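Local coordinates for cell wall surface anchor family protein (Streptococcus pneumoniae, PDB 4OQ1) that probably helps attach the pilus to the cell wall of the bacterium, serving as an ancillary pilin built from beta domains of the CnaB type, at residues A[27-32]-A[133-138]; A[42-47]-A[91-96]; A[51-56]-A[84-89]; A[120-125]-A[143-148]. The protein carries 3 engineered substitutions. All blocks are in the same frame, centred on the assembly; numbering follows the deposited sequence.

Contact 1 (A[27-32]-A[133-138]); sequences DHTLVL and TVEPLV
Leu30 pairs with Leu137, and Val31 with Val138, in parallel register, and two backbone bonds, Leu137 N to Thr29 O (3.0 Å) and Val31 N to Leu137 O (2.8 Å), join the strands. The pairing places the first strand of the domain, 28-33, next to strand 137-140 at one edge of an eight-stranded mixed beta sheet, consistent with the IgG-rev and CnaB type of beta domain reported for this pilin. One residue before the strand pairing begins, a side chain replaces the backbone as acceptor. The Glu135 carboxylate spans Thr29: OE1 takes the Thr29 N-H at 2.7 Å with an N-H...O angle of 161°, and OE2 accepts from Thr29 OG1, also at 2.7 Å. Both donors arrive on the syn side, the hydroxyl more tilted from the carboxylate plane. The chain of Glu135 starts with CG anti to the backbone N and then bends at chi2 (95°), which turns CD back toward strand 28-33. A cis peptide bond joins Glu135 to Pro136, whose CG lies 3.6 Å from Val31 CG2. On the opposite face of the sheet from Val31, Leu30 CD1 meets Leu137 CD2 obliquely, and Leu30 goes on to pack against Phe127 and Met129 of strand 120-129. The His28 ring bonds through NE2 to Asn105 OD1 and leans on Thr133 CB with CE1; in the plane of its edge, a water lies 3.1 Å from ND1 and donates to Glu135 OE1.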
loop_
_atom_site.group_PDB
_atom_site.type_symbol
_atom_site.label_atom_id
_atom_site.label_comp_id
_atom_site.label_asym_id
_atom_site.label_seq_id
_atom_site.Cartn_x
_atom_site.Cartn_y
_atom_site.Cartn_z
ATOM N N ASP A 27 28.776 37.875 -5.448
ATOM C CA ASP A 27 28.522 36.469 -5.882
ATOM C C ASP A 27 28.582 35.451 -4.734
ATOM O O ASP A 27 29.640 34.874 -4.392
ATOM C CB ASP A 27 29.397 36.051 -7.053
ATOM C CG ASP A 27 28.873 34.818 -7.732
ATOM O OD1 ASP A 27 28.076 34.926 -8.694
ATOM O OD2 ASP A 27 29.229 33.734 -7.248
ATOM N N HIS A 28 27.417 35.254 -4.119
ATOM C CA HIS A 28 27.319 34.375 -3.017
ATOM C C HIS A 28 26.568 33.107 -3.429
ATOM O O HIS A 28 25.692 33.091 -4.343
ATOM C CB HIS A 28 26.582 35.024 -1.838
ATOM C CG HIS A 28 27.295 36.174 -1.241
ATOM N ND1 HIS A 28 28.238 36.023 -0.249
ATOM C CD2 HIS A 28 27.191 37.505 -1.470
ATOM C CE1 HIS A 28 28.702 37.212 0.090
ATOM N NE2 HIS A 28 28.079 38.124 -0.630
ATOM N N THR A 29 26.926 32.072 -2.732
ATOM C CA THR A 29 26.208 30.811 -2.808
ATOM C C THR A 29 25.535 30.446 -1.452
ATOM O O THR A 29 26.146 30.525 -0.375
ATOM C CB THR A 29 27.142 29.654 -3.199
ATOM O OG1 THR A 29 27.746 29.933 -4.466
ATOM C CG2 THR A 29 26.359 28.380 -3.291
ATOM N N LEU A 30 24.267 30.033 -1.565
ATOM C CA LEU A 30 23.499 29.520 -0.424
ATOM C C LEU A 30 23.292 27.989 -0.581
ATOM O O LEU A 30 22.896 27.492 -1.594
ATOM C CB LEU A 30 22.118 30.228 -0.332
ATOM C CG LEU A 30 21.147 29.673 0.732
ATOM C CD1 LEU A 30 21.538 29.876 2.137
ATOM C CD2 LEU A 30 19.739 30.256 0.422
ATOM N N VAL A 31 23.628 27.278 0.480
ATOM C CA VAL A 31 23.416 25.808 0.575
ATOM C C VAL A 31 22.158 25.574 1.507
ATOM O O VAL A 31 22.075 26.174 2.613
ATOM C CB VAL A 31 24.724 25.144 1.166
ATOM C CG1 VAL A 31 24.485 23.776 1.765
ATOM C CG2 VAL A 31 25.823 25.030 0.114
ATOM N N LEU A 32 21.159 24.834 0.999
ATOM C CA LEU A 32 19.956 24.462 1.738
ATOM C C LEU A 32 19.953 22.945 1.961
ATOM O O LEU A 32 20.047 22.153 1.054
ATOM C CB LEU A 32 18.689 24.863 0.959
ATOM C CG LEU A 32 18.514 26.381 0.809
ATOM C CD1 LEU A 32 17.436 26.774 -0.140
ATOM C CD2 LEU A 32 18.235 27.004 2.169
ATOM N N THR A 133 30.270 37.420 4.635
ATOM C CA THR A 133 29.626 36.109 4.644
ATOM C C THR A 133 30.638 35.091 4.209
ATOM O O THR A 133 31.144 35.210 3.088
ATOM C CB THR A 133 28.497 36.048 3.555
ATOM O OG1 THR A 133 27.416 36.922 3.929
ATOM C CG2 THR A 133 28.001 34.614 3.356
ATOM N N VAL A 134 30.881 34.081 5.046
ATOM C CA VAL A 134 31.748 32.934 4.651
ATOM C C VAL A 134 31.004 32.054 3.637
ATOM O O VAL A 134 29.849 31.724 3.875
ATOM C CB VAL A 134 32.255 32.119 5.913
ATOM C CG1 VAL A 134 31.397 30.872 6.192
ATOM C CG2 VAL A 134 33.747 31.759 5.808
ATOM N N GLU A 135 31.668 31.702 2.521
ATOM C CA GLU A 135 31.097 30.913 1.404
ATOM C C GLU A 135 31.314 29.392 1.455
ATOM O O GLU A 135 32.433 28.916 1.579
ATOM C CB GLU A 135 31.696 31.398 0.083
ATOM C CG GLU A 135 31.342 30.568 -1.166
ATOM C CD GLU A 135 30.155 31.095 -1.974
ATOM O OE1 GLU A 135 29.357 31.936 -1.478
ATOM O OE2 GLU A 135 30.000 30.619 -3.131
ATOM N N PRO A 136 30.249 28.611 1.286
ATOM C CA PRO A 136 28.831 29.063 1.160
ATOM C C PRO A 136 28.164 29.348 2.534
ATOM O O PRO A 136 28.680 28.984 3.603
ATOM C CB PRO A 136 28.173 27.863 0.519
ATOM C CG PRO A 136 28.853 26.733 1.206
ATOM C CD PRO A 136 30.307 27.153 1.475
ATOM N N LEU A 137 27.041 30.053 2.498
ATOM C CA LEU A 137 26.170 30.119 3.663
ATOM C C LEU A 137 25.358 28.798 3.702
ATOM O O LEU A 137 24.801 28.422 2.733
ATOM C CB LEU A 137 25.215 31.315 3.492
ATOM C CG LEU A 137 24.307 31.560 4.662
ATOM C CD1 LEU A 137 25.034 31.836 5.989
ATOM C CD2 LEU A 137 23.426 32.712 4.342
ATOM N N VAL A 138 25.249 28.169 4.856
ATOM C CA VAL A 138 24.524 26.891 5.046
ATOM C C VAL A 138 23.292 27.076 5.923
ATOM O O VAL A 138 23.412 27.429 7.076
ATOM C CB VAL A 138 25.410 25.812 5.737
ATOM C CG1 VAL A 138 24.647 24.521 5.854
ATOM C CG2 VAL A 138 26.730 25.638 4.968
HETATM O O HOH W 1 28.913 33.146 0.606
#

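Contact 2 (A[42-47]-A[91-96]); sequences SQLPSR and MTFLEN
Leu44 points a single methyl straight down on the Phe93 ring: CD1 sits 3.5 Å from the ring centroid, only 10° off the normal, a textbook CH-pi contact in which the two side chains cross at about a right angle. With CD1 over the centre, all six ring carbons are within 4.0 Å of it. The rim of the same ring meets a different kind of partner, since Arg47 O lies in its plane beside CD2 at 3.6 Å. Phe93 is thereby held by the loop that follows helix 37-42 and runs on to strand 50-56, while Tyr37 and Val41 of the helix and the ring of His50, turned at about 90°, also pack around it; in this way helix 37-42 and the loop after it pack on the end of strand 85-93, in the mixed sheet of the N-terminal domain. Arg47 directs its guanidinium away from the ring, to the backbone of Phe93. Its chain bends at chi3 (65°), and NH2 bonds to Phe93 O at 2.8 Å from above the carbonyl plane, while NE adds a weak bond to the same oxygen. Leu94 O, though near NH2, is bonded by Tyr37 OH instead. Phe93 N is buried here with no partner in the model, and a water donates both to Arg47 O (2.8 Å) and to Met91 O (2.6 Å).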
loop_
_atom_site.group_PDB
_atom_site.type_symbol
_atom_site.label_atom_id
_atom_site.label_comp_id
_atom_site.label_asym_id
_atom_site.label_seq_id
_atom_site.Cartn_x
_atom_site.Cartn_y
_atom_site.Cartn_z
ATOM N N SER A 42 14.200 12.409 -5.073
ATOM C CA SER A 42 13.756 11.287 -5.908
ATOM C C SER A 42 12.432 11.606 -6.536
ATOM O O SER A 42 12.135 11.156 -7.599
ATOM C CB SER A 42 13.700 10.011 -5.111
ATOM O OG SER A 42 12.595 9.997 -4.261
ATOM N N GLN A 43 11.629 12.435 -5.915
ATOM C CA GLN A 43 10.317 12.682 -6.462
ATOM C C GLN A 43 10.333 13.787 -7.519
ATOM O O GLN A 43 9.271 14.043 -8.124
ATOM C CB GLN A 43 9.324 13.059 -5.370
ATOM C CG GLN A 43 9.008 12.045 -4.290
ATOM C CD GLN A 43 8.150 12.719 -3.206
ATOM O OE1 GLN A 43 6.948 12.988 -3.407
ATOM N NE2 GLN A 43 8.769 13.035 -2.068
ATOM N N LEU A 44 11.494 14.422 -7.759
ATOM C CA LEU A 44 11.547 15.498 -8.752
ATOM C C LEU A 44 11.642 15.006 -10.184
ATOM O O LEU A 44 12.486 14.185 -10.499
ATOM C CB LEU A 44 12.710 16.406 -8.547
ATOM C CG LEU A 44 12.698 17.144 -7.229
ATOM C CD1 LEU A 44 13.873 18.083 -7.243
ATOM C CD2 LEU A 44 11.388 17.899 -7.035
ATOM N N PRO A 45 10.836 15.572 -11.065
ATOM C CA PRO A 45 11.039 15.163 -12.475
ATOM C C PRO A 45 12.441 15.448 -12.949
ATOM O O PRO A 45 13.104 14.543 -13.471
ATOM C CB PRO A 45 10.024 15.998 -13.233
ATOM C CG PRO A 45 8.935 16.222 -12.248
ATOM C CD PRO A 45 9.618 16.379 -10.896
ATOM N N SER A 46 12.899 16.684 -12.741
ATOM C CA SER A 46 14.233 17.119 -13.142
ATOM C C SER A 46 14.993 17.732 -11.971
ATOM O O SER A 46 14.448 18.547 -11.278
ATOM C CB SER A 46 14.105 18.170 -14.261
ATOM O OG SER A 46 15.342 18.830 -14.499
ATOM N N ARG A 47 16.257 17.382 -11.761
ATOM C CA ARG A 47 17.048 18.049 -10.718
ATOM C C ARG A 47 17.510 19.431 -11.177
ATOM O O ARG A 47 18.134 20.194 -10.397
ATOM C CB ARG A 47 18.284 17.231 -10.331
ATOM C CG ARG A 47 18.059 15.733 -10.249
ATOM C CD ARG A 47 19.397 15.016 -10.267
ATOM N NE ARG A 47 20.146 15.349 -9.063
ATOM C CZ ARG A 47 20.248 14.583 -7.977
ATOM N NH1 ARG A 47 19.648 13.407 -7.917
ATOM N NH2 ARG A 47 20.963 14.996 -6.934
ATOM N N MET A 91 18.687 27.286 -8.880
ATOM C CA MET A 91 19.039 26.244 -7.883
ATOM C C MET A 91 19.510 25.004 -8.559
ATOM O O MET A 91 19.068 24.652 -9.662
ATOM C CB MET A 91 17.877 25.809 -6.990
ATOM C CG MET A 91 16.712 26.721 -6.956
ATOM S SD MET A 91 15.308 26.041 -6.052
ATOM C CE MET A 91 16.137 25.388 -4.632
ATOM N N THR A 92 20.403 24.334 -7.880
ATOM C CA THR A 92 20.748 22.976 -8.257
ATOM C C THR A 92 20.564 22.001 -7.045
ATOM O O THR A 92 21.014 22.297 -5.901
ATOM C CB THR A 92 22.177 22.912 -8.843
ATOM O OG1 THR A 92 22.452 21.578 -9.283
ATOM C CG2 THR A 92 23.216 23.281 -7.809
ATOM N N PHE A 93 19.914 20.857 -7.305
ATOM C CA PHE A 93 19.883 19.710 -6.348
ATOM C C PHE A 93 21.046 18.735 -6.492
ATOM O O PHE A 93 20.977 17.809 -7.289
ATOM C CB PHE A 93 18.616 18.931 -6.567
ATOM C CG PHE A 93 17.367 19.679 -6.195
ATOM C CD1 PHE A 93 16.792 19.504 -4.942
ATOM C CD2 PHE A 93 16.751 20.532 -7.105
ATOM C CE1 PHE A 93 15.630 20.170 -4.614
ATOM C CE2 PHE A 93 15.590 21.205 -6.779
ATOM C CZ PHE A 93 15.038 21.020 -5.532
ATOM N N LEU A 94 22.078 18.913 -5.691
ATOM C CA LEU A 94 23.209 18.023 -5.624
ATOM C C LEU A 94 22.872 16.782 -4.770
ATOM O O LEU A 94 21.715 16.520 -4.500
ATOM C CB LEU A 94 24.432 18.780 -5.075
ATOM C CG LEU A 94 24.860 20.076 -5.772
ATOM C CD1 LEU A 94 26.157 20.588 -5.196
ATOM C CD2 LEU A 94 25.039 19.881 -7.277
ATOM N N GLU A 95 23.873 16.025 -4.320
ATOM C CA GLU A 95 23.628 14.687 -3.714
ATOM C C GLU A 95 22.958 14.682 -2.334
ATOM O O GLU A 95 22.048 13.877 -2.068
ATOM C CB GLU A 95 24.943 13.863 -3.628
ATOM C CG GLU A 95 25.749 13.776 -4.921
ATOM C CD GLU A 95 26.703 14.948 -5.106
ATOM O OE1 GLU A 95 27.772 14.951 -4.446
ATOM O OE2 GLU A 95 26.393 15.866 -5.919
ATOM N N ASN A 96 23.445 15.518 -1.412
ATOM C CA ASN A 96 22.798 15.583 -0.103
ATOM C C ASN A 96 22.284 17.009 0.254
ATOM O O ASN A 96 21.772 17.188 1.363
ATOM C CB ASN A 96 23.754 15.100 0.994
ATOM C CG ASN A 96 23.038 14.752 2.292
ATOM O OD1 ASN A 96 21.884 14.377 2.292
ATOM N ND2 ASN A 96 23.710 14.928 3.401
HETATM O O HOH W 2 17.308 22.819 -10.207
#

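Contact 3 (A[51-56]-A[84-89]); sequences RLQVWK and FKKTSF
Lys86 lays its aliphatic chain across the indole of Trp55, with CD 3.4 Å from the centroid of the five-membered ring and over its face, toward the rim. A bend at chi2 (71°) starts that path, and the ammonium, NZ, ends off-centre above the six-membered ring in a cation-pi contact of 4.7 Å to its centroid. At the other end of the pairing, Arg51 grips Ser88 side-on: NE donates to OG at 2.8 Å, almost straight (170°) and in the guanidinium plane, while NH2 reaches Ser88 O at 3.1 Å from above the carbonyl plane. On the opposite face from Trp55 and Lys86, Val54 CG2 touches Thr87 CG2, the two side chains pointing the same way, and also Phe89 CE2 at 3.6 Å. Beneath these contacts runs an antiparallel ladder, strands 50-56 and 85-93, whose hydrogen-bonded pairs are Leu52 with Phe89, Val54 with Thr87 and Lys56 with Lys85. The strands are sheet neighbours joined by a long connection that carries helix 66-73. Farther out, Tyr61 meets the Phe84 ring edge-to-face. Leu52, Val54 and Phe89 form an apolar patch on one face, covered by strands 106-110 and 98-103, while Thr87, Lys56 and Lys85 extend that face with polar groups; on the other face the positive charge of Lys86 is probably eased by the pi cloud of Trp55.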
loop_
_atom_site.group_PDB
_atom_site.type_symbol
_atom_site.label_atom_id
_atom_site.label_comp_id
_atom_site.label_asym_id
_atom_site.label_seq_id
_atom_site.Cartn_x
_atom_site.Cartn_y
_atom_site.Cartn_z
ATOM N N ARG A 51 14.147 27.318 -9.812
ATOM C CA ARG A 51 14.589 28.585 -9.260
ATOM C C ARG A 51 14.093 28.799 -7.824
ATOM O O ARG A 51 12.994 28.402 -7.478
ATOM C CB ARG A 51 14.138 29.750 -10.142
ATOM C CG ARG A 51 14.550 29.638 -11.623
ATOM C CD ARG A 51 14.340 30.932 -12.385
ATOM N NE ARG A 51 15.248 32.014 -11.924
ATOM C CZ ARG A 51 16.501 32.238 -12.345
ATOM N NH1 ARG A 51 17.048 31.483 -13.272
ATOM N NH2 ARG A 51 17.210 33.245 -11.835
ATOM N N LEU A 52 14.901 29.458 -7.004
ATOM C CA LEU A 52 14.429 29.873 -5.653
ATOM C C LEU A 52 13.818 31.268 -5.695
ATOM O O LEU A 52 14.480 32.229 -6.037
ATOM C CB LEU A 52 15.568 29.796 -4.693
ATOM C CG LEU A 52 15.112 30.069 -3.260
ATOM C CD1 LEU A 52 14.367 28.864 -2.603
ATOM C CD2 LEU A 52 16.303 30.487 -2.460
ATOM N N GLN A 53 12.521 31.382 -5.471
ATOM C CA GLN A 53 11.864 32.652 -5.406
ATOM C C GLN A 53 12.163 33.333 -4.070
ATOM O O GLN A 53 12.048 32.665 -2.987
ATOM C CB GLN A 53 10.342 32.479 -5.484
ATOM C CG GLN A 53 9.870 31.821 -6.783
ATOM C CD GLN A 53 10.261 32.617 -8.007
ATOM O OE1 GLN A 53 10.201 33.850 -8.045
ATOM N NE2 GLN A 53 10.715 31.911 -8.988
ATOM N N VAL A 54 12.546 34.609 -4.124
ATOM C CA VAL A 54 12.805 35.394 -2.929
ATOM C C VAL A 54 12.224 36.825 -2.987
ATOM O O VAL A 54 11.884 37.364 -4.060
ATOM C CB VAL A 54 14.314 35.465 -2.592
ATOM C CG1 VAL A 54 14.958 34.115 -2.546
ATOM C CG2 VAL A 54 15.067 36.389 -3.563
ATOM N N TRP A 55 12.141 37.453 -1.836
ATOM C CA TRP A 55 11.931 38.857 -1.764
ATOM C C TRP A 55 13.114 39.457 -1.122
ATOM O O TRP A 55 13.474 39.049 -0.012
ATOM C CB TRP A 55 10.728 39.144 -0.893
ATOM C CG TRP A 55 9.394 38.742 -1.467
ATOM C CD1 TRP A 55 8.489 39.572 -2.107
ATOM C CD2 TRP A 55 8.833 37.458 -1.505
ATOM N NE1 TRP A 55 7.398 38.885 -2.508
ATOM C CE2 TRP A 55 7.567 37.575 -2.196
ATOM C CE3 TRP A 55 9.262 36.213 -1.098
ATOM C CZ2 TRP A 55 6.733 36.510 -2.369
ATOM C CZ3 TRP A 55 8.443 35.112 -1.280
ATOM C CH2 TRP A 55 7.183 35.274 -1.922
ATOM N N LYS A 56 13.652 40.505 -1.704
ATOM C CA LYS A 56 14.812 41.217 -1.113
ATOM C C LYS A 56 14.298 42.394 -0.305
ATOM O O LYS A 56 13.535 43.246 -0.823
ATOM C CB LYS A 56 15.742 41.702 -2.245
ATOM C CG LYS A 56 17.033 42.431 -1.764
ATOM C CD LYS A 56 17.889 43.004 -2.943
ATOM C CE LYS A 56 19.238 43.502 -2.452
ATOM N NZ LYS A 56 19.182 44.488 -1.340
ATOM N N PHE A 84 9.051 45.198 -1.387
ATOM C CA PHE A 84 10.278 44.412 -1.514
ATOM C C PHE A 84 10.459 44.147 -2.981
ATOM O O PHE A 84 9.514 44.209 -3.731
ATOM C CB PHE A 84 10.204 43.057 -0.765
ATOM C CG PHE A 84 9.832 43.174 0.685
ATOM C CD1 PHE A 84 10.220 44.267 1.407
ATOM C CD2 PHE A 84 9.166 42.170 1.296
ATOM C CE1 PHE A 84 9.839 44.386 2.725
ATOM C CE2 PHE A 84 8.823 42.258 2.666
ATOM C CZ PHE A 84 9.111 43.404 3.322
ATOM N N LYS A 85 11.687 43.830 -3.361
ATOM C CA LYS A 85 12.020 43.474 -4.707
ATOM C C LYS A 85 11.885 41.948 -4.812
ATOM O O LYS A 85 12.610 41.238 -4.140
ATOM C CB LYS A 85 13.462 43.899 -5.048
ATOM C CG LYS A 85 13.978 43.448 -6.415
ATOM C CD LYS A 85 15.528 43.463 -6.593
ATOM C CE LYS A 85 15.903 43.408 -8.099
ATOM N NZ LYS A 85 17.370 43.425 -8.395
ATOM N N LYS A 86 10.961 41.489 -5.656
ATOM C CA LYS A 86 10.749 40.089 -5.882
ATOM C C LYS A 86 11.747 39.622 -6.879
ATOM O O LYS A 86 11.853 40.195 -7.976
ATOM C CB LYS A 86 9.357 39.840 -6.420
ATOM C CG LYS A 86 9.007 38.368 -6.551
ATOM C CD LYS A 86 8.798 37.670 -5.198
ATOM C CE LYS A 86 8.739 36.152 -5.388
ATOM N NZ LYS A 86 7.723 35.764 -6.427
ATOM N N THR A 87 12.553 38.642 -6.538
ATOM C CA THR A 87 13.491 38.135 -7.555
ATOM C C THR A 87 13.601 36.612 -7.481
ATOM O O THR A 87 12.780 35.985 -6.763
ATOM C CB THR A 87 14.826 38.880 -7.515
ATOM O OG1 THR A 87 15.593 38.561 -8.669
ATOM C CG2 THR A 87 15.634 38.602 -6.267
ATOM N N SER A 88 14.553 36.026 -8.219
ATOM C CA SER A 88 14.817 34.619 -8.095
ATOM C C SER A 88 16.210 34.208 -8.515
ATOM O O SER A 88 16.872 34.931 -9.213
ATOM C CB SER A 88 13.725 33.892 -8.862
ATOM O OG SER A 88 14.080 33.842 -10.224
ATOM N N PHE A 89 16.693 33.067 -8.023
ATOM C CA PHE A 89 18.000 32.557 -8.282
ATOM C C PHE A 89 17.944 31.115 -8.749
ATOM O O PHE A 89 17.045 30.337 -8.332
ATOM C CB PHE A 89 18.832 32.629 -7.021
ATOM C CG PHE A 89 18.917 34.001 -6.474
ATOM C CD1 PHE A 89 19.573 35.022 -7.168
ATOM C CD2 PHE A 89 18.342 34.295 -5.257
ATOM C CE1 PHE A 89 19.628 36.304 -6.660
ATOM C CE2 PHE A 89 18.422 35.587 -4.729
ATOM C CZ PHE A 89 19.066 36.583 -5.405
#

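Contact 4 (A[120-125]-A[143-148]); sequences SYPAEF and KTDTMT
Ser120 meets Lys143 through its carbonyl: a water donates to Ser120 O at 3.1 Å and accepts from Lys143 NZ, so the lysine tip is tied to the strand indirectly. Ser120 OG itself turns to Gln115. At Tyr121 the contact becomes one of face and chain. Lys143 CG stands over the centre of the phenol ring, 4.0 Å from the centroid and 6° off the normal, and CB rests nearer CZ. CG of Lys143 lies anti to its backbone N (chi1 -169°) and the chain is extended beyond it, which carries CE past the ring to Ser120 O. The hydroxyl of Tyr121 bonds to Ala141 O and to Glu35 N, and Glu35 OE2 in turn accepts from Lys143 N, so that Glu35 links the ring hydroxyl and the lysine backbone. Pro122 supplies the single direct hydrogen bond between the segments: its O accepts from Thr144 N at 2.8 Å, nearly straight (172°) though from above the carbonyl plane. Packing is tight beside it, where Pro122 CB lies 3.3 Å from Thr144 CG2, the methyl that stands between the threonine N and carbonyl carbon; Pro122 CG also touches Asp145 CB. The same threonine methyl lies against Ala123 N, also at 3.3 Å. Beyond, Glu124 brushes it with CG and sends OE1 to His74. The touching parts run at about a right angle, so this is not strand pairing but the path of an interdomain linker, 143-148, passing against strand 120-129 at Pro122 before strand 150-157 opens the next sheet, consistent with the tandem beta domains expected of a CnaB-type pilin.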
loop_
_atom_site.group_PDB
_atom_site.type_symbol
_atom_site.label_atom_id
_atom_site.label_comp_id
_atom_site.label_asym_id
_atom_site.label_seq_id
_atom_site.Cartn_x
_atom_site.Cartn_y
_atom_site.Cartn_z
ATOM N N SER A 120 6.099 19.551 -2.741
ATOM C CA SER A 120 6.083 20.880 -2.155
ATOM C C SER A 120 6.991 20.856 -0.937
ATOM O O SER A 120 6.897 19.934 -0.124
ATOM C CB SER A 120 4.704 21.201 -1.712
ATOM O OG SER A 120 3.937 21.477 -2.864
ATOM N N TYR A 121 7.891 21.838 -0.839
ATOM C CA TYR A 121 8.718 22.006 0.359
ATOM C C TYR A 121 8.674 23.467 0.754
ATOM O O TYR A 121 9.617 24.244 0.479
ATOM C CB TYR A 121 10.094 21.541 0.124
ATOM C CG TYR A 121 10.843 21.353 1.397
ATOM C CD1 TYR A 121 11.133 20.049 1.861
ATOM C CD2 TYR A 121 11.252 22.413 2.163
ATOM C CE1 TYR A 121 11.777 19.864 3.062
ATOM C CE2 TYR A 121 11.921 22.253 3.353
ATOM C CZ TYR A 121 12.186 20.975 3.810
ATOM O OH TYR A 121 12.908 20.799 5.013
ATOM N N PRO A 122 7.586 23.845 1.414
ATOM C CA PRO A 122 7.422 25.168 1.988
ATOM C C PRO A 122 8.330 25.371 3.155
ATOM O O PRO A 122 8.531 24.488 3.954
ATOM C CB PRO A 122 5.959 25.213 2.378
ATOM C CG PRO A 122 5.555 23.802 2.479
ATOM C CD PRO A 122 6.406 22.994 1.616
ATOM N N ALA A 123 8.816 26.599 3.270
ATOM C CA ALA A 123 9.787 26.975 4.243
ATOM C C ALA A 123 9.892 28.529 4.324
ATOM O O ALA A 123 10.210 29.183 3.367
ATOM C CB ALA A 123 11.122 26.371 3.881
ATOM N N GLU A 124 9.693 29.065 5.497
ATOM C CA GLU A 124 9.729 30.452 5.722
ATOM C C GLU A 124 10.882 30.859 6.549
ATOM O O GLU A 124 10.903 30.529 7.751
ATOM C CB GLU A 124 8.486 30.860 6.395
ATOM C CG GLU A 124 7.282 30.602 5.443
ATOM C CD GLU A 124 5.903 30.894 6.099
ATOM O OE1 GLU A 124 5.851 31.430 7.214
ATOM O OE2 GLU A 124 4.889 30.577 5.443
ATOM N N PHE A 125 11.821 31.579 5.918
ATOM C CA PHE A 125 12.980 32.029 6.662
ATOM C C PHE A 125 13.609 33.245 6.006
ATOM O O PHE A 125 13.297 33.600 4.827
ATOM C CB PHE A 125 14.014 30.902 6.805
ATOM C CG PHE A 125 14.475 30.323 5.499
ATOM C CD1 PHE A 125 13.743 29.373 4.788
ATOM C CD2 PHE A 125 15.666 30.751 4.944
ATOM C CE1 PHE A 125 14.197 28.921 3.573
ATOM C CE2 PHE A 125 16.118 30.270 3.752
ATOM C CZ PHE A 125 15.412 29.324 3.082
ATOM N N LYS A 143 10.744 22.469 7.282
ATOM C CA LYS A 143 9.549 22.401 6.410
ATOM C C LYS A 143 8.356 22.967 7.183
ATOM O O LYS A 143 8.114 22.657 8.323
ATOM C CB LYS A 143 9.297 20.945 5.927
ATOM C CG LYS A 143 8.240 20.832 4.825
ATOM C CD LYS A 143 7.895 19.359 4.537
ATOM C CE LYS A 143 6.892 19.319 3.388
ATOM N NZ LYS A 143 6.780 17.941 2.855
ATOM N N THR A 144 7.573 23.749 6.484
ATOM C CA THR A 144 6.349 24.302 6.994
ATOM C C THR A 144 5.068 23.692 6.311
ATOM O O THR A 144 5.148 22.938 5.399
ATOM C CB THR A 144 6.388 25.845 6.870
ATOM O OG1 THR A 144 5.213 26.378 7.419
ATOM C CG2 THR A 144 6.443 26.223 5.510
ATOM N N ASP A 145 3.909 24.040 6.823
ATOM C CA ASP A 145 2.627 23.633 6.251
ATOM C C ASP A 145 2.436 22.145 6.296
ATOM O O ASP A 145 2.133 21.554 5.301
ATOM C CB ASP A 145 2.570 24.063 4.798
ATOM C CG ASP A 145 2.177 25.538 4.615
ATOM O OD1 ASP A 145 2.021 26.285 5.609
ATOM O OD2 ASP A 145 1.992 25.942 3.460
ATOM N N THR A 146 2.639 21.552 7.471
ATOM C CA THR A 146 2.748 20.097 7.624
ATOM C C THR A 146 1.471 19.270 7.854
ATOM O O THR A 146 1.535 18.042 7.863
ATOM C CB THR A 146 3.756 19.736 8.735
ATOM O OG1 THR A 146 3.517 20.555 9.885
ATOM C CG2 THR A 146 5.181 19.950 8.252
ATOM N N MET A 147 0.323 19.916 8.041
ATOM C CA MET A 147 -0.912 19.170 8.292
ATOM C C MET A 147 -1.243 18.313 7.074
ATOM O O MET A 147 -1.047 18.755 5.942
ATOM C CB MET A 147 -2.066 20.124 8.599
ATOM C CG MET A 147 -2.110 20.601 10.041
ATOM S SD MET A 147 -2.084 19.242 11.225
ATOM C CE MET A 147 -3.789 18.701 11.158
ATOM N N THR A 148 -1.730 17.089 7.282
ATOM C CA THR A 148 -1.920 16.235 6.166
ATOM C C THR A 148 -3.200 15.480 6.475
ATOM O O THR A 148 -3.589 15.410 7.667
ATOM C CB THR A 148 -0.694 15.327 6.103
ATOM O OG1 THR A 148 -0.563 14.835 4.784
ATOM C CG2 THR A 148 -0.761 14.160 7.160
HETATM O O HOH W 3 8.545 17.605 1.103
#

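How the contacts relate
All four contacts belong to the N-terminal beta domain and reach its eight-stranded mixed sheet, with centres about 16 to 22 Å apart. Contact 1 spans nearly the whole domain, joining its first strand to its last, and contacts 2 and 3 both fall within that span, 3 enclosed by 2. These two share strand 85-93, and touch where Met91 CG packs on Leu52 N at 3.3 Å. Contact 4 alternates with contact 1 along the chain, since 120-125 comes before 133-138 and 143-148 after it; they meet as Leu32 CD2 packs on Phe125 CZ at 3.8 Å. Contact 4 alone includes the linker toward the following domain, so the set runs from sheet edge to interdomain exit.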